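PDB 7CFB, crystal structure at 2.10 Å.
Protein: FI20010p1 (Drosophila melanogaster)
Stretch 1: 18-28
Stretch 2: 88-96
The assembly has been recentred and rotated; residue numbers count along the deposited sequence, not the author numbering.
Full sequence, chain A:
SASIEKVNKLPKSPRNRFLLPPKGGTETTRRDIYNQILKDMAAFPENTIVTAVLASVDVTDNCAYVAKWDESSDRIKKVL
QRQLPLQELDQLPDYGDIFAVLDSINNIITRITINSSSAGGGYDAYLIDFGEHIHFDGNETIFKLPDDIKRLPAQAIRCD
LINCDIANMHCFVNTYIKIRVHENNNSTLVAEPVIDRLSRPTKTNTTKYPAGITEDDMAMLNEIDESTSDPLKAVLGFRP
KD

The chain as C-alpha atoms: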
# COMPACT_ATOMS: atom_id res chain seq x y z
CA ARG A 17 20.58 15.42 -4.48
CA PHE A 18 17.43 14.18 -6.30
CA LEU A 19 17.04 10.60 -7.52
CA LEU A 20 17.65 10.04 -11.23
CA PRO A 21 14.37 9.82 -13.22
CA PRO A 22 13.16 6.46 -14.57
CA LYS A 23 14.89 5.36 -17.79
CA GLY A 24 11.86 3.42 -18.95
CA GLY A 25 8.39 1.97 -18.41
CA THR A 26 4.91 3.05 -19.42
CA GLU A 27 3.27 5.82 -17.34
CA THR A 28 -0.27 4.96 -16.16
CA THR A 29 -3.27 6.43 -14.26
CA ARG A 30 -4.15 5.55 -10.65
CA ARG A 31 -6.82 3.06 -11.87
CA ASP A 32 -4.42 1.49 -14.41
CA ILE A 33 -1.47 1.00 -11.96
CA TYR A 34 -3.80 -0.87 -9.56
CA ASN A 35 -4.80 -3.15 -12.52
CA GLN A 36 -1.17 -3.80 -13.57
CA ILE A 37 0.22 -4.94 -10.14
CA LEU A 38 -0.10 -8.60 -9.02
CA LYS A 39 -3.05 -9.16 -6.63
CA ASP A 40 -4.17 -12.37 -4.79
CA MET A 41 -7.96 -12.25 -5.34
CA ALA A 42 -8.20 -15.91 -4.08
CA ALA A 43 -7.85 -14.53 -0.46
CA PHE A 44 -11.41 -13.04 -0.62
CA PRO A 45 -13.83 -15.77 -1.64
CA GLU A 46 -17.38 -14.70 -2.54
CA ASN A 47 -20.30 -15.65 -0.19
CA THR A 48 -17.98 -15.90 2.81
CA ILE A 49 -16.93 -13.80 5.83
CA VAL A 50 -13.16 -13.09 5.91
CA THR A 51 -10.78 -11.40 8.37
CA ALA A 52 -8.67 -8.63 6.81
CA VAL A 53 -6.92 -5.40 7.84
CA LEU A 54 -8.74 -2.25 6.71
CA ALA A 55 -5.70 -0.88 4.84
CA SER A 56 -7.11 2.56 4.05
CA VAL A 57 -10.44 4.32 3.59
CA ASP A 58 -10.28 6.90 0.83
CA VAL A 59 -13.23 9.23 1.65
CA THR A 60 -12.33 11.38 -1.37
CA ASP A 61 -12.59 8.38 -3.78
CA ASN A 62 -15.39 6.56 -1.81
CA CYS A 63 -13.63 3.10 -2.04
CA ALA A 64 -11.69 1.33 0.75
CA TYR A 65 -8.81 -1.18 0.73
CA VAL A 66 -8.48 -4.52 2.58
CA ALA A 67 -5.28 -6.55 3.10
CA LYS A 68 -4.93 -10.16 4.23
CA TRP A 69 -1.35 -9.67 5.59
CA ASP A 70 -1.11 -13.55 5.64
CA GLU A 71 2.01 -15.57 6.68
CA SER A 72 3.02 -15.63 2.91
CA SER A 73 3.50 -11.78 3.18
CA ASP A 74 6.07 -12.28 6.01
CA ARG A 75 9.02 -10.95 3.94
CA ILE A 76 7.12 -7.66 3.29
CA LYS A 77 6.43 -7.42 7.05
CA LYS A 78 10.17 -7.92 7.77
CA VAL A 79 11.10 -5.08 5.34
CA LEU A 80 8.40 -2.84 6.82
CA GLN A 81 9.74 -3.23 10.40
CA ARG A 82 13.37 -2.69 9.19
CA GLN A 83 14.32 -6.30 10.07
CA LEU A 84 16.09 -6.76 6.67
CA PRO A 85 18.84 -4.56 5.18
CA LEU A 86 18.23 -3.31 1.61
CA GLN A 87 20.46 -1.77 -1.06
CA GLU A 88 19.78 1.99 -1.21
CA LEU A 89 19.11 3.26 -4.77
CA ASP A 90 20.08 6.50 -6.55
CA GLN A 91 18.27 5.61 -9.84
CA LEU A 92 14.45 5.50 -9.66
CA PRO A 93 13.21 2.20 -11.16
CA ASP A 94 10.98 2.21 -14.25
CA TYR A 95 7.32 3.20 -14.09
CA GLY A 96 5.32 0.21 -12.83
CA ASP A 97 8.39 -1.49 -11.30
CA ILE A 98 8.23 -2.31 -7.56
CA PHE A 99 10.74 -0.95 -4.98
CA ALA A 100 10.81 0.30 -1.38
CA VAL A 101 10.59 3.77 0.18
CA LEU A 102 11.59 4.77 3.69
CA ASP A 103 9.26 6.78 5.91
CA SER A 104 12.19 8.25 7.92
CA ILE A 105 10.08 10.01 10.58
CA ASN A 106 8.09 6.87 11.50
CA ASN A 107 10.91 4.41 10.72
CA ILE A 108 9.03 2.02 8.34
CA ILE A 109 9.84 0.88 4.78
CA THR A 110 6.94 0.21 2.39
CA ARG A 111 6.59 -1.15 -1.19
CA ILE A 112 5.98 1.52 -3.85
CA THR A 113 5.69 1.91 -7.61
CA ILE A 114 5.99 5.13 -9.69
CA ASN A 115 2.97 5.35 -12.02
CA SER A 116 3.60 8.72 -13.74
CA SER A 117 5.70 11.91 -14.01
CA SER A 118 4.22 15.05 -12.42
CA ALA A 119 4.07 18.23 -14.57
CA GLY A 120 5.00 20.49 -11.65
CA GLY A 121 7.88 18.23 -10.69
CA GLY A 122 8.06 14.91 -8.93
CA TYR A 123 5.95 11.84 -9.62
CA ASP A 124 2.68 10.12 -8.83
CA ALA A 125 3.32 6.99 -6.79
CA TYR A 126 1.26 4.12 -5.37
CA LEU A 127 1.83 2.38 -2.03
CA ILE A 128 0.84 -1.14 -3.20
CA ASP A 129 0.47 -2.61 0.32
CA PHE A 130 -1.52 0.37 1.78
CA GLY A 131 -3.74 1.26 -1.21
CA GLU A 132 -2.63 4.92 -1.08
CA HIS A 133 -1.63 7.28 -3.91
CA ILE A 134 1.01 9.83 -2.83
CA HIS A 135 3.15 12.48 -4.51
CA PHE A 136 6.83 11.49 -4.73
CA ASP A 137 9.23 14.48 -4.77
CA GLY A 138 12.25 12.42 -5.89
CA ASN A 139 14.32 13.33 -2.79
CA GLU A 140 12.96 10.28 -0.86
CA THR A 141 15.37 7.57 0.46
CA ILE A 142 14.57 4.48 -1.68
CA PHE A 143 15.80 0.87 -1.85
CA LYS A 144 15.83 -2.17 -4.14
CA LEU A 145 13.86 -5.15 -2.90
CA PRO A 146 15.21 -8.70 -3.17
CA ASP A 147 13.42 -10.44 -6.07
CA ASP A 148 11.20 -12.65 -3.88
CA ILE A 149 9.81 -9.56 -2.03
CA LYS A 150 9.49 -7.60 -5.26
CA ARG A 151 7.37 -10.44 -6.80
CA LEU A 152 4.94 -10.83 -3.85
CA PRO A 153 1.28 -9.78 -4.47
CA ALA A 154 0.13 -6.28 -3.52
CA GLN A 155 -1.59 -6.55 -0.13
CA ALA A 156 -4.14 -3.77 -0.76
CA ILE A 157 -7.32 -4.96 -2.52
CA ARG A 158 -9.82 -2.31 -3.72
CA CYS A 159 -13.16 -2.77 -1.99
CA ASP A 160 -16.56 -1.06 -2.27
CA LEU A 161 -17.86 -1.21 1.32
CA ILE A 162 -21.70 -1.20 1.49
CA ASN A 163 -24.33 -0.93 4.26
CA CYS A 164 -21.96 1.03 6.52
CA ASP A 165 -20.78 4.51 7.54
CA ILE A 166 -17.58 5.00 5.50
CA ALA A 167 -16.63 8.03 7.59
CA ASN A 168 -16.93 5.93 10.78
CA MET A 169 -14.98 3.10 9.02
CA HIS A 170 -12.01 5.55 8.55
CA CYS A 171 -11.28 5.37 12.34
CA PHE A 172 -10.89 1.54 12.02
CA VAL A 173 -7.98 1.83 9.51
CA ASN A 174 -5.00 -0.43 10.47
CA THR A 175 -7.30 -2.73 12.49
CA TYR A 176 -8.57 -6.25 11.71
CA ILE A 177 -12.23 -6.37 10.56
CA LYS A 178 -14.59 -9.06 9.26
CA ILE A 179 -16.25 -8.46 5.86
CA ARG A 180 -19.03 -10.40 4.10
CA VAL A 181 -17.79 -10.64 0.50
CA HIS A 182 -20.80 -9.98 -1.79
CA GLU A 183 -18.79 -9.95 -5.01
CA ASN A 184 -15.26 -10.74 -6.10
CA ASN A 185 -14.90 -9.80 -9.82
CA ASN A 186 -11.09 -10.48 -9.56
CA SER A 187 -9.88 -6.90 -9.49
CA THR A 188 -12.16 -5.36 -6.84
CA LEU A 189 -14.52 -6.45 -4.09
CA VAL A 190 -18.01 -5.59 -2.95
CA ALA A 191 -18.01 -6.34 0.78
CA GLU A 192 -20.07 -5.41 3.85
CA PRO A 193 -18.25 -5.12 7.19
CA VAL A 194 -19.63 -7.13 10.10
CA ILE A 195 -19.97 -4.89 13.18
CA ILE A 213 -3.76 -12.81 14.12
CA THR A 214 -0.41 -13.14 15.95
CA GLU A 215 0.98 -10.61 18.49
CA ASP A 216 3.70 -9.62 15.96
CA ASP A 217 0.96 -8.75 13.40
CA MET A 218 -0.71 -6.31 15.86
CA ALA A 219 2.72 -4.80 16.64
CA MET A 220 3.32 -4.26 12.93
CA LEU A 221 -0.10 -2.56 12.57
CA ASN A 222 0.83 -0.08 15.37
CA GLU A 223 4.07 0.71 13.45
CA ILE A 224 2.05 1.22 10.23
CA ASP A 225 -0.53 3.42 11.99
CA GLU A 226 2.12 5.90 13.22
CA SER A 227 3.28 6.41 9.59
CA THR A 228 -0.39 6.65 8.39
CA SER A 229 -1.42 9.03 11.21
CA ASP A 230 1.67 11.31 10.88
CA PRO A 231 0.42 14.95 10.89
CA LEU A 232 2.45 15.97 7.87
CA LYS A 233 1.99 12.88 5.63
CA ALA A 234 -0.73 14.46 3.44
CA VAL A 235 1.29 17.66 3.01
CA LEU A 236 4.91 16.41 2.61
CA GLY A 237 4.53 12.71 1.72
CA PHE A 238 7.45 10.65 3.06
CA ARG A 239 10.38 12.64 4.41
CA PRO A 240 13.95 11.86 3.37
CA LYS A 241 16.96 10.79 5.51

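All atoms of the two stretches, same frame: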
# COMPACT_ATOMS: atom_id res chain seq x y z
N PHE A 18 18.66 14.90 -5.90
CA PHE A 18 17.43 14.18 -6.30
C PHE A 18 17.76 12.85 -6.95
O PHE A 18 18.82 12.69 -7.52
CB PHE A 18 16.56 15.07 -7.17
CG PHE A 18 15.77 16.06 -6.37
CD1 PHE A 18 16.41 17.10 -5.72
CD2 PHE A 18 14.41 15.94 -6.23
CE1 PHE A 18 15.69 18.00 -4.96
CE2 PHE A 18 13.70 16.83 -5.46
CZ PHE A 18 14.34 17.87 -4.84
N LEU A 19 16.82 11.91 -6.88
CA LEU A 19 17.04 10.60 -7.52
C LEU A 19 16.98 10.77 -9.03
O LEU A 19 16.27 11.61 -9.50
CB LEU A 19 15.93 9.65 -7.09
CG LEU A 19 15.93 9.21 -5.63
CD1 LEU A 19 14.58 8.65 -5.29
CD2 LEU A 19 17.02 8.18 -5.39
N LEU A 20 17.72 9.96 -9.76
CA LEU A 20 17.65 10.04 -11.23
C LEU A 20 16.27 9.55 -11.71
O LEU A 20 15.78 8.57 -11.21
CB LEU A 20 18.79 9.21 -11.83
CG LEU A 20 20.16 9.84 -11.67
CD1 LEU A 20 21.26 8.80 -11.64
CD2 LEU A 20 20.42 10.85 -12.77
N PRO A 21 15.66 10.22 -12.69
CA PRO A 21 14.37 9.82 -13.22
C PRO A 21 14.38 8.45 -13.90
O PRO A 21 15.36 8.05 -14.39
CB PRO A 21 14.15 10.84 -14.33
CG PRO A 21 14.86 12.05 -13.85
CD PRO A 21 16.11 11.48 -13.23
N PRO A 22 13.23 7.77 -13.95
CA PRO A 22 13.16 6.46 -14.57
C PRO A 22 13.60 6.48 -16.03
O PRO A 22 13.29 7.38 -16.73
CB PRO A 22 11.66 6.14 -14.54
CG PRO A 22 11.13 6.97 -13.44
CD PRO A 22 11.98 8.21 -13.39
N LYS A 23 14.37 5.47 -16.42
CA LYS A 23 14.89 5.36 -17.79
C LYS A 23 13.79 4.81 -18.67
O LYS A 23 13.77 5.14 -19.82
CB LYS A 23 16.12 4.46 -17.83
CG LYS A 23 17.39 5.08 -17.27
CD LYS A 23 18.19 4.11 -16.42
CE LYS A 23 19.59 4.62 -16.11
NZ LYS A 23 20.46 3.53 -15.60
N GLY A 24 12.92 3.99 -18.11
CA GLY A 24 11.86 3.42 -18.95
C GLY A 24 10.57 3.13 -18.23
O GLY A 24 10.39 3.60 -17.14
N GLY A 25 9.70 2.40 -18.91
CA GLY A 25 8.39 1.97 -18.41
C GLY A 25 7.28 2.82 -18.95
O GLY A 25 7.54 3.93 -19.32
N THR A 26 6.07 2.30 -18.92
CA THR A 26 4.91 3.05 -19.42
C THR A 26 4.18 3.76 -18.27
O THR A 26 3.84 3.11 -17.32
CB THR A 26 3.94 2.09 -20.11
OG1 THR A 26 4.60 1.36 -21.14
CG2 THR A 26 2.73 2.82 -20.64
N GLU A 27 3.99 5.06 -18.38
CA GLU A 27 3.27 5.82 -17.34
C GLU A 27 1.80 5.43 -17.39
O GLU A 27 1.29 5.22 -18.46
CB GLU A 27 3.42 7.31 -17.59
CG GLU A 27 4.84 7.80 -17.42
CD GLU A 27 4.93 9.29 -17.60
OE1 GLU A 27 4.35 10.02 -16.80
OE2 GLU A 27 5.54 9.69 -18.55
N THR A 28 1.15 5.37 -16.24
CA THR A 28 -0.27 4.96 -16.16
C THR A 28 -1.04 5.84 -15.19
O THR A 28 -0.43 6.57 -14.49
CB THR A 28 -0.41 3.50 -15.72
OG1 THR A 28 0.22 3.38 -14.45
CG2 THR A 28 0.23 2.51 -16.66
N GLU A 88 20.33 0.66 -0.89
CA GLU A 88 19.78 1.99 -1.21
C GLU A 88 19.98 2.24 -2.70
O GLU A 88 20.92 1.74 -3.25
CB GLU A 88 20.37 3.05 -0.29
CG GLU A 88 19.74 4.41 -0.44
CD GLU A 88 20.25 5.49 0.50
OE1 GLU A 88 20.78 5.17 1.57
OE2 GLU A 88 20.07 6.65 0.17
N LEU A 89 19.07 2.98 -3.32
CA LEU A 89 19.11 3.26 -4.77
C LEU A 89 19.29 4.75 -5.02
O LEU A 89 18.88 5.53 -4.22
CB LEU A 89 17.76 2.85 -5.35
CG LEU A 89 17.52 1.36 -5.56
CD1 LEU A 89 16.16 1.15 -6.17
CD2 LEU A 89 18.59 0.78 -6.46
N ASP A 90 19.94 5.09 -6.12
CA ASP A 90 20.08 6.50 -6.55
C ASP A 90 19.39 6.66 -7.91
O ASP A 90 19.30 7.75 -8.36
CB ASP A 90 21.52 6.97 -6.50
CG ASP A 90 21.83 7.62 -5.16
OD1 ASP A 90 21.43 8.79 -4.97
OD2 ASP A 90 22.43 6.94 -4.31
N GLN A 91 18.96 5.56 -8.52
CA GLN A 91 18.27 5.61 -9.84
C GLN A 91 16.84 5.09 -9.66
O GLN A 91 16.69 3.89 -9.36
CB GLN A 91 19.04 4.79 -10.87
CG GLN A 91 18.22 4.45 -12.11
CD GLN A 91 17.99 5.66 -12.99
OE1 GLN A 91 18.89 6.13 -13.68
NE2 GLN A 91 16.77 6.17 -12.97
N LEU A 92 15.84 5.95 -9.84
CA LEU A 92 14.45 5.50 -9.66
C LEU A 92 14.23 4.34 -10.62
O LEU A 92 14.58 4.46 -11.74
CB LEU A 92 13.51 6.65 -10.02
CG LEU A 92 13.09 7.54 -8.85
CD1 LEU A 92 12.52 8.85 -9.32
CD2 LEU A 92 12.11 6.81 -7.97
N PRO A 93 13.56 3.26 -10.23
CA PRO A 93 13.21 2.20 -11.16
C PRO A 93 12.16 2.65 -12.19
O PRO A 93 11.51 3.62 -12.06
CB PRO A 93 12.61 1.11 -10.28
CG PRO A 93 13.22 1.37 -8.95
CD PRO A 93 13.28 2.87 -8.86
N ASP A 94 11.95 1.84 -13.20
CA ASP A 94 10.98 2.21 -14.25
C ASP A 94 9.55 2.32 -13.72
O ASP A 94 9.19 1.70 -12.73
CB ASP A 94 10.88 1.15 -15.34
CG ASP A 94 12.14 0.99 -16.16
OD1 ASP A 94 12.98 1.84 -16.07
OD2 ASP A 94 12.23 0.01 -16.86
N TYR A 95 8.75 3.08 -14.44
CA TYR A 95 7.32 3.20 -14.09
C TYR A 95 6.71 1.80 -14.09
O TYR A 95 6.93 1.01 -14.99
CB TYR A 95 6.60 4.09 -15.11
CG TYR A 95 7.13 5.49 -15.20
CD1 TYR A 95 6.86 6.40 -14.21
CD2 TYR A 95 7.89 5.90 -16.26
CE1 TYR A 95 7.35 7.69 -14.27
CE2 TYR A 95 8.40 7.18 -16.34
CZ TYR A 95 8.13 8.07 -15.33
OH TYR A 95 8.59 9.33 -15.39
N GLY A 96 6.00 1.50 -13.02
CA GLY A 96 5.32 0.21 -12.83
C GLY A 96 6.19 -0.81 -12.13
O GLY A 96 5.66 -1.80 -11.70
O HOH W 1 14.81 3.52 -14.66
O HOH W 2 5.41 -0.03 -17.17

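The ring of Y95 is held between two aliphatic groups of stretch 1. P22 CG lies over one face, 4.0 Å from the centroid of the Y95 ring. E27 CG lies over the opposite face, 3.7 Å from the same centroid and almost on the ring normal. Both are CH-pi contacts. The chain between P22 and E27 therefore bends around the ring, and G25 O sits at the ring edge, 3.7 Å from Y95 CD2. Y95 has the largest area covered in this contact.

Stretch 1 has no regular helix or strand, yet its backbone pairs with stretch 2 at a single beta bridge, L20 with Q91. L20 N donates to D90 O at 3.1 Å, and L92 N donates to L20 O at 3.0 Å. Further along, Y95 N donates to G24 O at 3.2 Å.

Q91 starts with its CA-to-CB bond pointing away, but the chain folds back with chi1 t and chi2 p. Its NE2 donates to P21 O at 2.7 Å and also to L92 O, in its own stretch, at 3.0 Å. Proline has no amide hydrogen, but its carbonyl remains a good acceptor.

L92 is buried and points toward stretch 1. Its CG is 4.0 Å from L19 CB, and its CB is 4.0 Å from P22 CD. P22 thus packs against both L92 and Y95.

D94 OD1 accepts from G24 N at 3.0 Å. It also accepts from water 1, which in turn accepts from K23 N and donates to L92 O. Water 2 joins the backbones by accepting from T26 N and donating to Y95 O.

G25 suits its place: its phi is positive, and an ideal CB would be 2.6 Å from Y95 O, a clash. The contact buries 828 Å² in total, both sides summed.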